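Heme oxygenase 1 (Synechocystis sp., PDB 1WE1) binds heme and probably opens its ring to biliverdin IXalpha, releasing carbon monoxide and iron. Local coordinates at residues A[38-43]-A[86-91]; A[78-83]-A[153-158]; A[63-68]-A[177-182]; A[32-37]-A[143-148]. One frame throughout, in Å; residues are numbered along the deposited sequence.

Contacts 1, 2 and 4 form one connected region on the same helical framework. Helix 77-88 serves contacts 1 and 2, whose centres are about 12 Å apart. The Y39 OH to Y156 OH pair, at 3.0 Å, links them as a probable hydrogen bond. Helix 36-59 serves contacts 1 and 4, centres about 13 Å apart, and K36 NZ of contact 4 lies 2.6 Å from Y87 O of contact 1. The centre of contact 3 is about 36 Å from that of contact 1, about 29 Å from contact 2 and about 40 Å from contact 4. The heme is about 9 Å from the F155 side chain of contact 2 and about 13 Å from the L178 side chain of contact 3.

Contact 1 (A[38-43]-A[86-91])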
loop_
_atom_site.group_PDB
_atom_site.type_symbol
_atom_site.label_atom_id
_atom_site.label_comp_id
_atom_site.label_asym_id
_atom_site.label_seq_id
_atom_site.Cartn_x
_atom_site.Cartn_y
_atom_site.Cartn_z
ATOM N N SER A 38 5.423 -2.730 -15.848
ATOM C CA SER A 38 5.733 -1.718 -14.857
ATOM C C SER A 38 4.958 -2.021 -13.559
ATOM O O SER A 38 5.534 -2.001 -12.474
ATOM C CB SER A 38 5.408 -0.319 -15.399
ATOM O OG SER A 38 4.088 -0.241 -15.900
ATOM N N TYR A 39 3.673 -2.346 -13.683
ATOM C CA TYR A 39 2.833 -2.654 -12.525
ATOM C C TYR A 39 3.366 -3.852 -11.754
ATOM O O TYR A 39 3.131 -4.007 -10.567
ATOM C CB TYR A 39 1.396 -2.922 -12.988
ATOM C CG TYR A 39 0.459 -3.439 -11.914
ATOM C CD1 TYR A 39 0.380 -4.802 -11.624
ATOM C CD2 TYR A 39 -0.340 -2.560 -11.173
ATOM C CE1 TYR A 39 -0.467 -5.277 -10.619
ATOM C CE2 TYR A 39 -1.189 -3.024 -10.168
ATOM C CZ TYR A 39 -1.248 -4.378 -9.897
ATOM O OH TYR A 39 -2.079 -4.831 -8.905
ATOM N N ARG A 40 4.093 -4.703 -12.452
ATOM C CA ARG A 40 4.673 -5.905 -11.874
ATOM C C ARG A 40 5.780 -5.515 -10.882
ATOM O O ARG A 40 6.002 -6.183 -9.869
ATOM C CB ARG A 40 5.247 -6.750 -13.024
ATOM C CG ARG A 40 5.672 -8.142 -12.656
ATOM C CD ARG A 40 5.930 -8.997 -13.883
ATOM N NE ARG A 40 7.110 -8.612 -14.647
ATOM C CZ ARG A 40 7.794 -9.471 -15.404
ATOM N NH1 ARG A 40 7.403 -10.737 -15.477
ATOM N NH2 ARG A 40 8.863 -9.077 -16.088
ATOM N N LYS A 41 6.474 -4.423 -11.188
ATOM C CA LYS A 41 7.553 -3.949 -10.342
ATOM C C LYS A 41 7.009 -3.283 -9.084
ATOM O O LYS A 41 7.649 -3.301 -8.026
ATOM C CB LYS A 41 8.449 -2.992 -11.134
ATOM C CG LYS A 41 9.104 -3.664 -12.341
ATOM C CD LYS A 41 10.279 -2.870 -12.922
ATOM C CE LYS A 41 11.035 -3.720 -13.951
ATOM N NZ LYS A 41 12.398 -3.214 -14.306
ATOM N N LEU A 42 5.817 -2.705 -9.200
ATOM C CA LEU A 42 5.171 -2.065 -8.067
ATOM C C LEU A 42 4.813 -3.158 -7.069
ATOM O O LEU A 42 5.045 -3.023 -5.868
ATOM C CB LEU A 42 3.906 -1.347 -8.518
ATOM C CG LEU A 42 3.225 -0.517 -7.433
ATOM C CD1 LEU A 42 4.158 0.610 -7.028
ATOM C CD2 LEU A 42 1.902 0.037 -7.957
ATOM N N VAL A 43 4.260 -4.249 -7.585
ATOM C CA VAL A 43 3.879 -5.385 -6.755
ATOM C C VAL A 43 5.095 -5.931 -6.026
ATOM O O VAL A 43 5.009 -6.293 -4.858
ATOM C CB VAL A 43 3.251 -6.500 -7.618
ATOM C CG1 VAL A 43 2.987 -7.757 -6.773
ATOM C CG2 VAL A 43 1.948 -5.990 -8.239
ATOM N N PHE A 86 1.877 -15.012 -10.263
ATOM C CA PHE A 86 1.125 -14.774 -11.482
ATOM C C PHE A 86 1.864 -13.894 -12.507
ATOM O O PHE A 86 1.884 -14.206 -13.703
ATOM C CB PHE A 86 -0.227 -14.142 -11.134
ATOM C CG PHE A 86 -1.019 -13.717 -12.336
ATOM C CD1 PHE A 86 -1.734 -14.653 -13.082
ATOM C CD2 PHE A 86 -0.994 -12.394 -12.763
ATOM C CE1 PHE A 86 -2.412 -14.279 -14.248
ATOM C CE2 PHE A 86 -1.664 -12.008 -13.921
ATOM C CZ PHE A 86 -2.376 -12.957 -14.669
ATOM N N TYR A 87 2.466 -12.800 -12.051
ATOM C CA TYR A 87 3.177 -11.898 -12.948
ATOM C C TYR A 87 4.576 -12.362 -13.328
ATOM O O TYR A 87 5.063 -12.041 -14.410
ATOM C CB TYR A 87 3.260 -10.507 -12.326
ATOM C CG TYR A 87 1.928 -9.823 -12.259
ATOM C CD1 TYR A 87 1.231 -9.730 -11.062
ATOM C CD2 TYR A 87 1.333 -9.329 -13.405
ATOM C CE1 TYR A 87 -0.031 -9.162 -11.016
ATOM C CE2 TYR A 87 0.076 -8.765 -13.376
ATOM C CZ TYR A 87 -0.607 -8.680 -12.178
ATOM O OH TYR A 87 -1.862 -8.104 -12.156
ATOM N N TYR A 88 5.218 -13.115 -12.439
ATOM C CA TYR A 88 6.572 -13.600 -12.686
ATOM C C TYR A 88 6.666 -15.091 -12.943
ATOM O O TYR A 88 7.600 -15.549 -13.611
ATOM C CB TYR A 88 7.480 -13.255 -11.505
ATOM C CG TYR A 88 7.895 -11.809 -11.473
ATOM C CD1 TYR A 88 8.865 -11.317 -12.355
ATOM C CD2 TYR A 88 7.306 -10.924 -10.578
ATOM C CE1 TYR A 88 9.231 -9.980 -12.340
ATOM C CE2 TYR A 88 7.663 -9.593 -10.555
ATOM C CZ TYR A 88 8.621 -9.122 -11.435
ATOM O OH TYR A 88 8.938 -7.787 -11.410
ATOM N N GLY A 89 5.726 -15.852 -12.399
ATOM C CA GLY A 89 5.759 -17.286 -12.596
ATOM C C GLY A 89 6.495 -18.000 -11.481
ATOM O O GLY A 89 7.016 -17.369 -10.562
ATOM N N SER A 90 6.552 -19.324 -11.576
ATOM C CA SER A 90 7.193 -20.162 -10.573
ATOM C C SER A 90 8.562 -19.738 -10.064
ATOM O O SER A 90 8.875 -19.970 -8.900
ATOM C CB SER A 90 7.267 -21.601 -11.078
ATOM O OG SER A 90 5.965 -22.145 -11.192
ATOM N N ASN A 91 9.393 -19.140 -10.911
ATOM C CA ASN A 91 10.702 -18.731 -10.435
ATOM C C ASN A 91 10.676 -17.305 -9.869
ATOM O O ASN A 91 11.728 -16.652 -9.811
ATOM C CB ASN A 91 11.747 -18.798 -11.564
ATOM C CG ASN A 91 11.857 -20.174 -12.203
ATOM O OD1 ASN A 91 11.727 -21.204 -11.541
ATOM N ND2 ASN A 91 12.122 -20.195 -13.500
#
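R40 reaches Y88 by setting CG anti to the backbone N (chi1 -170°) and bending at chi3 (69°), which brings NE over the tyrosine ring. The guanidinium then lies flat on Y88, with planes 10° apart and centres 4.1 Å apart. R40 CD sits over the ring centre as a CH-pi donor, 3.7 Å from the Y88 centroid. R40 CG presses on the same ring, 3.2 Å from Y88 CE2. At the guanidinium edge, R40 NH1 gives a nearly straight hydrogen bond of 2.9 Å to Y87 O, which lies close to the guanidinium plane. K36 NZ also binds this oxygen, so two positive groups gather at the C-terminal end of helix 77-88, which probably suits the partial negative charge there. An arginine-aromatic stack is thus combined with a bond to a helix-end carbonyl. Deeper in, Y39 turns its edge toward the face of Y87 in an offset edge-to-face pair, with Y39 CE1 3.7 Å from Y87 CZ. Y87 OH bonds to G152 O and Y39 OH to Y156 OH. The contact joins the start of helix 36-59 to the end of helix 77-88 in this all-helical fold. Helix 24-30 meets Y39 through F29.

Contact 2 (A[78-83]-A[153-158])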
loop_
_atom_site.group_PDB
_atom_site.type_symbol
_atom_site.label_atom_id
_atom_site.label_comp_id
_atom_site.label_asym_id
_atom_site.label_seq_id
_atom_site.Cartn_x
_atom_site.Cartn_y
_atom_site.Cartn_z
ATOM N N GLN A 78 1.271 -12.621 1.942
ATOM C CA GLN A 78 0.927 -13.841 1.214
ATOM C C GLN A 78 0.153 -13.592 -0.087
ATOM O O GLN A 78 0.486 -14.159 -1.130
ATOM C CB GLN A 78 0.119 -14.784 2.112
ATOM C CG GLN A 78 0.862 -15.293 3.350
ATOM C CD GLN A 78 1.339 -14.168 4.272
ATOM O OE1 GLN A 78 0.661 -13.140 4.441
ATOM N NE2 GLN A 78 2.503 -14.369 4.888
ATOM N N SER A 79 -0.879 -12.756 -0.032
ATOM C CA SER A 79 -1.670 -12.468 -1.222
ATOM C C SER A 79 -0.790 -11.833 -2.288
ATOM O O SER A 79 -0.975 -12.070 -3.481
ATOM C CB SER A 79 -2.844 -11.532 -0.884
ATOM O OG SER A 79 -2.428 -10.180 -0.737
ATOM N N LEU A 80 0.179 -11.035 -1.847
ATOM C CA LEU A 80 1.105 -10.356 -2.741
ATOM C C LEU A 80 2.087 -11.375 -3.340
ATOM O O LEU A 80 2.590 -11.197 -4.460
ATOM C CB LEU A 80 1.842 -9.268 -1.961
ATOM C CG LEU A 80 1.923 -7.827 -2.489
ATOM C CD1 LEU A 80 0.708 -7.433 -3.298
ATOM C CD2 LEU A 80 2.081 -6.908 -1.296
ATOM N N GLU A 81 2.368 -12.443 -2.599
ATOM C CA GLU A 81 3.254 -13.471 -3.117
ATOM C C GLU A 81 2.492 -14.189 -4.222
ATOM O O GLU A 81 3.070 -14.616 -5.227
ATOM C CB GLU A 81 3.642 -14.473 -2.030
ATOM C CG GLU A 81 4.590 -13.916 -0.990
ATOM C CD GLU A 81 5.114 -14.975 -0.042
ATOM O OE1 GLU A 81 6.024 -14.657 0.756
ATOM O OE2 GLU A 81 4.613 -16.123 -0.092
ATOM N N GLN A 82 1.185 -14.314 -4.030
ATOM C CA GLN A 82 0.345 -14.964 -5.018
ATOM C C GLN A 82 0.364 -14.160 -6.310
ATOM O O GLN A 82 0.407 -14.723 -7.402
ATOM C CB GLN A 82 -1.080 -15.119 -4.478
ATOM C CG GLN A 82 -1.250 -16.367 -3.600
ATOM C CD GLN A 82 -2.593 -16.427 -2.871
ATOM O OE1 GLN A 82 -3.633 -16.038 -3.418
ATOM N NE2 GLN A 82 -2.576 -16.934 -1.637
ATOM N N ASP A 83 0.366 -12.841 -6.183
ATOM C CA ASP A 83 0.404 -11.991 -7.360
ATOM C C ASP A 83 1.751 -12.055 -8.089
ATOM O O ASP A 83 1.790 -11.998 -9.307
ATOM C CB ASP A 83 0.066 -10.547 -6.974
ATOM C CG ASP A 83 -1.422 -10.349 -6.691
ATOM O OD1 ASP A 83 -1.819 -9.215 -6.336
ATOM O OD2 ASP A 83 -2.201 -11.320 -6.829
ATOM N N THR A 153 -4.814 -10.244 -8.931
ATOM C CA THR A 153 -5.420 -9.226 -8.080
ATOM C C THR A 153 -5.720 -9.716 -6.667
ATOM O O THR A 153 -6.572 -9.171 -5.987
ATOM C CB THR A 153 -6.728 -8.686 -8.696
ATOM O OG1 THR A 153 -7.630 -9.774 -8.936
ATOM C CG2 THR A 153 -6.445 -7.972 -10.008
ATOM N N ALA A 154 -5.011 -10.741 -6.220
ATOM C CA ALA A 154 -5.229 -11.276 -4.885
ATOM C C ALA A 154 -4.998 -10.218 -3.790
ATOM O O ALA A 154 -5.514 -10.336 -2.673
ATOM C CB ALA A 154 -4.312 -12.474 -4.666
ATOM N N PHE A 155 -4.229 -9.185 -4.132
ATOM C CA PHE A 155 -3.887 -8.098 -3.215
ATOM C C PHE A 155 -5.058 -7.217 -2.794
ATOM O O PHE A 155 -5.071 -6.682 -1.693
ATOM C CB PHE A 155 -2.800 -7.219 -3.842
ATOM C CG PHE A 155 -2.458 -5.996 -3.033
ATOM C CD1 PHE A 155 -2.721 -4.725 -3.526
ATOM C CD2 PHE A 155 -1.845 -6.115 -1.782
ATOM C CE1 PHE A 155 -2.377 -3.594 -2.791
ATOM C CE2 PHE A 155 -1.497 -4.988 -1.037
ATOM C CZ PHE A 155 -1.761 -3.728 -1.540
ATOM N N TYR A 156 -6.038 -7.064 -3.671
ATOM C CA TYR A 156 -7.204 -6.237 -3.386
ATOM C C TYR A 156 -8.330 -7.041 -2.699
ATOM O O TYR A 156 -9.378 -6.497 -2.346
ATOM C CB TYR A 156 -7.711 -5.637 -4.704
ATOM C CG TYR A 156 -6.661 -4.856 -5.466
ATOM C CD1 TYR A 156 -6.270 -3.579 -5.047
ATOM C CD2 TYR A 156 -6.048 -5.394 -6.599
ATOM C CE1 TYR A 156 -5.294 -2.857 -5.735
ATOM C CE2 TYR A 156 -5.067 -4.680 -7.301
ATOM C CZ TYR A 156 -4.694 -3.415 -6.863
ATOM O OH TYR A 156 -3.713 -2.715 -7.529
ATOM N N GLU A 157 -8.101 -8.334 -2.498
ATOM C CA GLU A 157 -9.101 -9.193 -1.887
ATOM C C GLU A 157 -8.767 -9.610 -0.461
ATOM O O GLU A 157 -7.817 -10.363 -0.226
ATOM C CB GLU A 157 -9.292 -10.452 -2.739
ATOM C CG GLU A 157 -9.666 -10.189 -4.192
ATOM C CD GLU A 157 -9.308 -11.355 -5.112
ATOM O OE1 GLU A 157 -9.538 -11.237 -6.341
ATOM O OE2 GLU A 157 -8.793 -12.386 -4.608
ATOM N N PHE A 158 -9.553 -9.119 0.491
ATOM C CA PHE A 158 -9.358 -9.488 1.886
ATOM C C PHE A 158 -10.258 -10.693 2.138
ATOM O O PHE A 158 -11.463 -10.570 2.352
ATOM C CB PHE A 158 -9.714 -8.324 2.825
ATOM C CG PHE A 158 -8.723 -7.187 2.783
ATOM C CD1 PHE A 158 -8.780 -6.230 1.776
ATOM C CD2 PHE A 158 -7.700 -7.109 3.720
ATOM C CE1 PHE A 158 -7.828 -5.212 1.702
ATOM C CE2 PHE A 158 -6.746 -6.097 3.656
ATOM C CZ PHE A 158 -6.807 -5.147 2.644
#
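The carboxylate of D83 accepts two successive backbone N-H groups, those of A154 and F155. A154 N lies 2.9 Å from D83 OD2, at the syn lone pair of that oxygen. F155 N lies 3.3 Å from D83 OD1, also on the syn side but 33° out of the carboxylate plane. Both bonds are bent. D83 CG is anti to the carbonyl carbon (chi1 -75°), which turns the carboxylate to this backbone. The two bonds fix its rotation and probably ease the cost of burying its charge. One carboxylate thus ties an irregular connection to a helix. The chain turns just here, with Y156 N bonded to T153 O. A154 CB sits 3.2 Å from D83 OD2. S79 CB lies 3.4 Å from A154 O, and S79 OG, which bonds to R76 O, comes to the edge of the F155 ring. L80 and F155 lie side by side and point the same way, with L80 CD1 tight against F155 CD2 at 3.2 Å. R76 also holds 153-158, since its NH1 bonds to F155 O and E157 O. The contact joins helix 77-88 to the connection between helices 120-146 and 164-176. Helix 36-59 packs on L80 through Y50, and helix 120-146 touches F155 through D131.

Contact 3 (A[63-68]-A[177-182]); sequences HPILSH and DLPIDQ
P179 and H68 meet tip to tip, with P179 CD over one face of the imidazole, toward its rim. P179 CD is 3.8 Å from H68 NE2 and makes a CH-pi contact with the ring. L178 slides past H68 in the opposite direction and places CD1 3.4 Å from H68 CB. The neighbouring ring carbon of the proline, P179 CG, touches I65 CG1 at 4.0 Å and also meets P64 O. I65 and I180 cross at about a right angle. I65 CD1 is anti at chi2 (178°), which carries it to within 3.6 Å of I180 CG2.

P179 is the centre of an inverse gamma turn, closed by a 2.8 Å bond from I180 N to L178 O. This tight turn presents the proline ring to 63-68. It belongs to the connection between helices 164-176 and 182-205, while 63-68 lies between helices 36-59 and 77-88. Two linked hydrogen bonds help set the imidazole. H68 ND1 donates to S67 OG, and S67 OG donates to H63 O at 2.8 Å. H63 O also accepts from S67 N. Further out, I180 rests on A185 and I188 of helix 182-205, and both L178 and I180 touch L5. This surface contact lies beside the heme site and is not part of it. The L178 side chain is about 9 Å from that of heme-binding Y125, and the D177 side chain about 9 Å from that of heme-binding R172.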
loop_
_atom_site.group_PDB
_atom_site.type_symbol
_atom_site.label_atom_id
_atom_site.label_comp_id
_atom_site.label_asym_id
_atom_site.label_seq_id
_atom_site.Cartn_x
_atom_site.Cartn_y
_atom_site.Cartn_z
ATOM N N HIS A 63 2.071 -4.966 22.412
ATOM C CA HIS A 63 2.619 -3.673 22.813
ATOM C C HIS A 63 1.478 -2.768 23.295
ATOM O O HIS A 63 0.357 -2.844 22.795
ATOM C CB HIS A 63 3.367 -3.064 21.617
ATOM C CG HIS A 63 3.830 -1.653 21.817
ATOM N ND1 HIS A 63 3.030 -0.560 21.552
ATOM C CD2 HIS A 63 5.028 -1.154 22.208
ATOM C CE1 HIS A 63 3.715 0.548 21.769
ATOM N NE2 HIS A 63 4.931 0.217 22.168
ATOM N N PRO A 64 1.746 -1.917 24.297
ATOM C CA PRO A 64 0.746 -0.998 24.857
ATOM C C PRO A 64 -0.100 -0.232 23.837
ATOM O O PRO A 64 -1.288 0.017 24.069
ATOM C CB PRO A 64 1.592 -0.078 25.730
ATOM C CG PRO A 64 2.606 -1.029 26.279
ATOM C CD PRO A 64 3.015 -1.816 25.040
ATOM N N ILE A 65 0.507 0.138 22.712
ATOM C CA ILE A 65 -0.203 0.880 21.674
ATOM C C ILE A 65 -0.569 0.044 20.457
ATOM O O ILE A 65 -1.747 -0.153 20.182
ATOM C CB ILE A 65 0.611 2.101 21.205
ATOM C CG1 ILE A 65 0.705 3.123 22.341
ATOM C CG2 ILE A 65 -0.037 2.730 19.973
ATOM C CD1 ILE A 65 1.525 4.355 21.991
ATOM N N LEU A 66 0.436 -0.451 19.739
ATOM C CA LEU A 66 0.219 -1.253 18.529
ATOM C C LEU A 66 -0.771 -2.424 18.640
ATOM O O LEU A 66 -1.451 -2.762 17.665
ATOM C CB LEU A 66 1.565 -1.767 17.990
ATOM C CG LEU A 66 2.411 -0.839 17.097
ATOM C CD1 LEU A 66 1.711 0.492 16.858
ATOM C CD2 LEU A 66 3.764 -0.614 17.738
ATOM N N SER A 67 -0.854 -3.031 19.818
ATOM C CA SER A 67 -1.759 -4.159 20.045
ATOM C C SER A 67 -3.202 -3.816 19.695
ATOM O O SER A 67 -4.015 -4.704 19.441
ATOM C CB SER A 67 -1.703 -4.599 21.513
ATOM O OG SER A 67 -2.280 -3.618 22.366
ATOM N N HIS A 68 -3.508 -2.523 19.701
ATOM C CA HIS A 68 -4.846 -2.028 19.397
ATOM C C HIS A 68 -5.154 -2.064 17.902
ATOM O O HIS A 68 -6.308 -2.228 17.505
ATOM C CB HIS A 68 -5.008 -0.590 19.912
ATOM C CG HIS A 68 -5.066 -0.476 21.407
ATOM N ND1 HIS A 68 -4.118 -1.038 22.238
ATOM C CD2 HIS A 68 -5.945 0.159 22.218
ATOM C CE1 HIS A 68 -4.412 -0.752 23.495
ATOM N NE2 HIS A 68 -5.516 -0.027 23.509
ATOM N N ASP A 177 -9.311 4.815 20.165
ATOM C CA ASP A 177 -9.198 4.361 21.545
ATOM C C ASP A 177 -7.735 4.112 21.888
ATOM O O ASP A 177 -7.422 3.331 22.788
ATOM C CB ASP A 177 -9.996 3.068 21.776
ATOM C CG ASP A 177 -11.472 3.213 21.428
ATOM O OD1 ASP A 177 -12.042 4.304 21.661
ATOM O OD2 ASP A 177 -12.067 2.227 20.934
ATOM N N LEU A 178 -6.841 4.782 21.169
ATOM C CA LEU A 178 -5.404 4.630 21.391
ATOM C C LEU A 178 -4.886 5.495 22.534
ATOM O O LEU A 178 -5.167 6.692 22.598
ATOM C CB LEU A 178 -4.635 4.968 20.109
ATOM C CG LEU A 178 -4.094 3.803 19.274
ATOM C CD1 LEU A 178 -5.134 2.706 19.148
ATOM C CD2 LEU A 178 -3.680 4.324 17.907
ATOM N N PRO A 179 -4.120 4.888 23.454
ATOM C CA PRO A 179 -3.535 5.565 24.617
ATOM C C PRO A 179 -2.379 6.502 24.259
ATOM O O PRO A 179 -1.232 6.258 24.636
ATOM C CB PRO A 179 -3.086 4.401 25.497
ATOM C CG PRO A 179 -2.715 3.350 24.494
ATOM C CD PRO A 179 -3.845 3.439 23.498
ATOM N N ILE A 180 -2.680 7.577 23.538
ATOM C CA ILE A 180 -1.642 8.523 23.142
ATOM C C ILE A 180 -2.056 9.970 23.389
ATOM O O ILE A 180 -3.248 10.277 23.454
ATOM C CB ILE A 180 -1.285 8.376 21.636
ATOM C CG1 ILE A 180 -2.486 8.769 20.768
ATOM C CG2 ILE A 180 -0.859 6.942 21.341
ATOM C CD1 ILE A 180 -2.186 8.835 19.289
ATOM N N ASP A 181 -1.068 10.854 23.525
ATOM C CA ASP A 181 -1.342 12.271 23.744
ATOM C C ASP A 181 -1.313 13.038 22.422
ATOM O O ASP A 181 -0.497 12.757 21.547
ATOM C CB ASP A 181 -0.333 12.883 24.736
ATOM C CG ASP A 181 1.099 12.879 24.211
ATOM O OD1 ASP A 181 1.323 13.336 23.071
ATOM O OD2 ASP A 181 2.010 12.437 24.948
ATOM N N GLN A 182 -2.217 14.002 22.286
ATOM C CA GLN A 182 -2.315 14.809 21.079
ATOM C C GLN A 182 -0.970 15.187 20.457
ATOM O O GLN A 182 -0.872 15.349 19.238
ATOM C CB GLN A 182 -3.119 16.075 21.377
ATOM C CG GLN A 182 -4.427 16.134 20.631
ATOM C CD GLN A 182 -4.227 16.332 19.150
ATOM O OE1 GLN A 182 -5.138 16.103 18.357
ATOM N NE2 GLN A 182 -3.034 16.772 18.765
#

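Contact 4 (A[32-37]-A[143-148])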
loop_
_atom_site.group_PDB
_atom_site.type_symbol
_atom_site.label_atom_id
_atom_site.label_comp_id
_atom_site.label_asym_id
_atom_site.label_seq_id
_atom_site.Cartn_x
_atom_site.Cartn_y
_atom_site.Cartn_z
ATOM N N GLY A 32 -7.363 3.734 -17.216
ATOM C CA GLY A 32 -7.281 2.400 -17.773
ATOM C C GLY A 32 -6.017 1.973 -18.481
ATOM O O GLY A 32 -5.944 0.846 -18.968
ATOM N N VAL A 33 -5.019 2.841 -18.571
ATOM C CA VAL A 33 -3.792 2.429 -19.230
ATOM C C VAL A 33 -2.711 2.042 -18.206
ATOM O O VAL A 33 -2.004 2.882 -17.635
ATOM C CB VAL A 33 -3.312 3.512 -20.264
ATOM C CG1 VAL A 33 -3.869 4.848 -19.922
ATOM C CG2 VAL A 33 -1.800 3.567 -20.341
ATOM N N VAL A 34 -2.650 0.740 -17.947
ATOM C CA VAL A 34 -1.688 0.131 -17.037
ATOM C C VAL A 34 -1.134 -1.049 -17.807
ATOM O O VAL A 34 -1.810 -1.616 -18.663
ATOM C CB VAL A 34 -2.340 -0.396 -15.730
ATOM C CG1 VAL A 34 -3.493 -1.304 -16.052
ATOM C CG2 VAL A 34 -1.317 -1.172 -14.909
ATOM N N GLU A 35 0.094 -1.430 -17.513
ATOM C CA GLU A 35 0.673 -2.536 -18.234
ATOM C C GLU A 35 1.501 -3.436 -17.340
ATOM O O GLU A 35 2.312 -2.976 -16.536
ATOM C CB GLU A 35 1.481 -1.989 -19.416
ATOM C CG GLU A 35 2.859 -2.595 -19.628
ATOM C CD GLU A 35 3.935 -1.865 -18.853
ATOM O OE1 GLU A 35 3.650 -0.771 -18.321
ATOM O OE2 GLU A 35 5.068 -2.379 -18.790
ATOM N N LYS A 36 1.253 -4.730 -17.496
ATOM C CA LYS A 36 1.907 -5.793 -16.752
ATOM C C LYS A 36 3.369 -5.593 -16.315
ATOM O O LYS A 36 3.709 -5.866 -15.173
ATOM C CB LYS A 36 1.778 -7.096 -17.550
ATOM C CG LYS A 36 2.627 -8.242 -17.022
ATOM C CD LYS A 36 2.573 -9.465 -17.943
ATOM C CE LYS A 36 3.561 -10.552 -17.503
ATOM N NZ LYS A 36 3.320 -11.060 -16.119
ATOM N N ASN A 37 4.240 -5.106 -17.188
ATOM C CA ASN A 37 5.638 -4.976 -16.782
ATOM C C ASN A 37 5.989 -3.925 -15.743
ATOM O O ASN A 37 6.782 -4.194 -14.845
ATOM C CB ASN A 37 6.530 -4.821 -18.010
ATOM C CG ASN A 37 6.461 -6.026 -18.909
ATOM O OD1 ASN A 37 6.662 -7.161 -18.462
ATOM N ND2 ASN A 37 6.161 -5.797 -20.181
ATOM N N GLN A 143 -8.017 -5.247 -13.478
ATOM C CA GLN A 143 -8.613 -6.371 -14.195
ATOM C C GLN A 143 -9.051 -6.003 -15.622
ATOM O O GLN A 143 -8.918 -6.804 -16.544
ATOM C CB GLN A 143 -9.828 -6.897 -13.433
ATOM C CG GLN A 143 -9.502 -7.834 -12.285
ATOM C CD GLN A 143 -10.747 -8.237 -11.482
ATOM O OE1 GLN A 143 -10.719 -9.200 -10.706
ATOM N NE2 GLN A 143 -11.838 -7.490 -11.663
ATOM N N ASN A 144 -9.579 -4.797 -15.800
ATOM C CA ASN A 144 -10.020 -4.378 -17.122
ATOM C C ASN A 144 -8.871 -3.961 -18.035
ATOM O O ASN A 144 -8.830 -4.342 -19.210
ATOM C CB ASN A 144 -11.036 -3.230 -17.023
ATOM C CG ASN A 144 -12.448 -3.721 -16.698
ATOM O OD1 ASN A 144 -12.875 -4.788 -17.163
ATOM N ND2 ASN A 144 -13.185 -2.936 -15.914
ATOM N N ALA A 145 -7.933 -3.198 -17.486
ATOM C CA ALA A 145 -6.805 -2.708 -18.255
ATOM C C ALA A 145 -5.744 -3.751 -18.605
ATOM O O ALA A 145 -4.890 -3.499 -19.448
ATOM C CB ALA A 145 -6.171 -1.554 -17.521
ATOM N N MET A 146 -5.800 -4.918 -17.976
ATOM C CA MET A 146 -4.814 -5.965 -18.233
ATOM C C MET A 146 -5.437 -7.335 -18.519
ATOM O O MET A 146 -4.733 -8.293 -18.843
ATOM C CB MET A 146 -3.854 -6.083 -17.037
ATOM C CG MET A 146 -2.842 -4.953 -16.905
ATOM S SD MET A 146 -1.898 -4.991 -15.344
ATOM C CE MET A 146 -1.070 -6.512 -15.509
ATOM N N ASN A 147 -6.753 -7.432 -18.401
ATOM C CA ASN A 147 -7.433 -8.699 -18.641
ATOM C C ASN A 147 -7.009 -9.790 -17.659
ATOM O O ASN A 147 -6.285 -10.716 -18.027
ATOM C CB ASN A 147 -7.172 -9.182 -20.071
ATOM C CG ASN A 147 -8.190 -8.651 -21.067
ATOM O OD1 ASN A 147 -8.076 -8.891 -22.269
ATOM N ND2 ASN A 147 -9.197 -7.937 -20.570
ATOM N N LEU A 148 -7.460 -9.672 -16.411
ATOM C CA LEU A 148 -7.147 -10.659 -15.380
ATOM C C LEU A 148 -8.424 -11.375 -14.936
ATOM O O LEU A 148 -8.834 -11.265 -13.775
ATOM C CB LEU A 148 -6.496 -9.997 -14.155
ATOM C CG LEU A 148 -5.179 -9.241 -14.312
ATOM C CD1 LEU A 148 -4.303 -9.963 -15.316
ATOM C CD2 LEU A 148 -5.449 -7.828 -14.770
#
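M146 reaches across to V34 and K36 with a chain that is extended through SD and then bent at chi3 (63°). The bend lays the methyl against the backbone of K36, with M146 CE 3.3 Å from K36 CA and 3.6 Å from K36 CB. The sulfur touches both partners. M146 SD is 3.8 Å from K36 N and 3.9 Å from V34 CG2. V34 and M146 cross at about a right angle. The chi1 of V34 (53°) puts CG1 in the crowded position between the backbone N and the carbonyl carbon. From there V34 CG1 lies 3.8 Å from M146 CG. V34 CG2, anti to the backbone N, faces the sulfur. A145 CB is modelled too close to 32-37 for its contacts to be trusted.

Residues 32-35 are a short link between two capped helices. G32, with positive phi, is the C-prime residue of the Schellman motif that ends helix 24-30, with V33 N bonded to C28 O and G32 N to F29 O. E35 is the N-cap of helix 36-59, and its OE1 also bonds to S38 OG. Across from them, helix 120-146 ends at M146, and N147 leaves it with positive phi. The K36 chain runs extended and bends only at chi4 (60°), which turns NZ toward the end of helix 77-88. M146 also packs on Y87 of that helix, and V34 on F29 of helix 24-30.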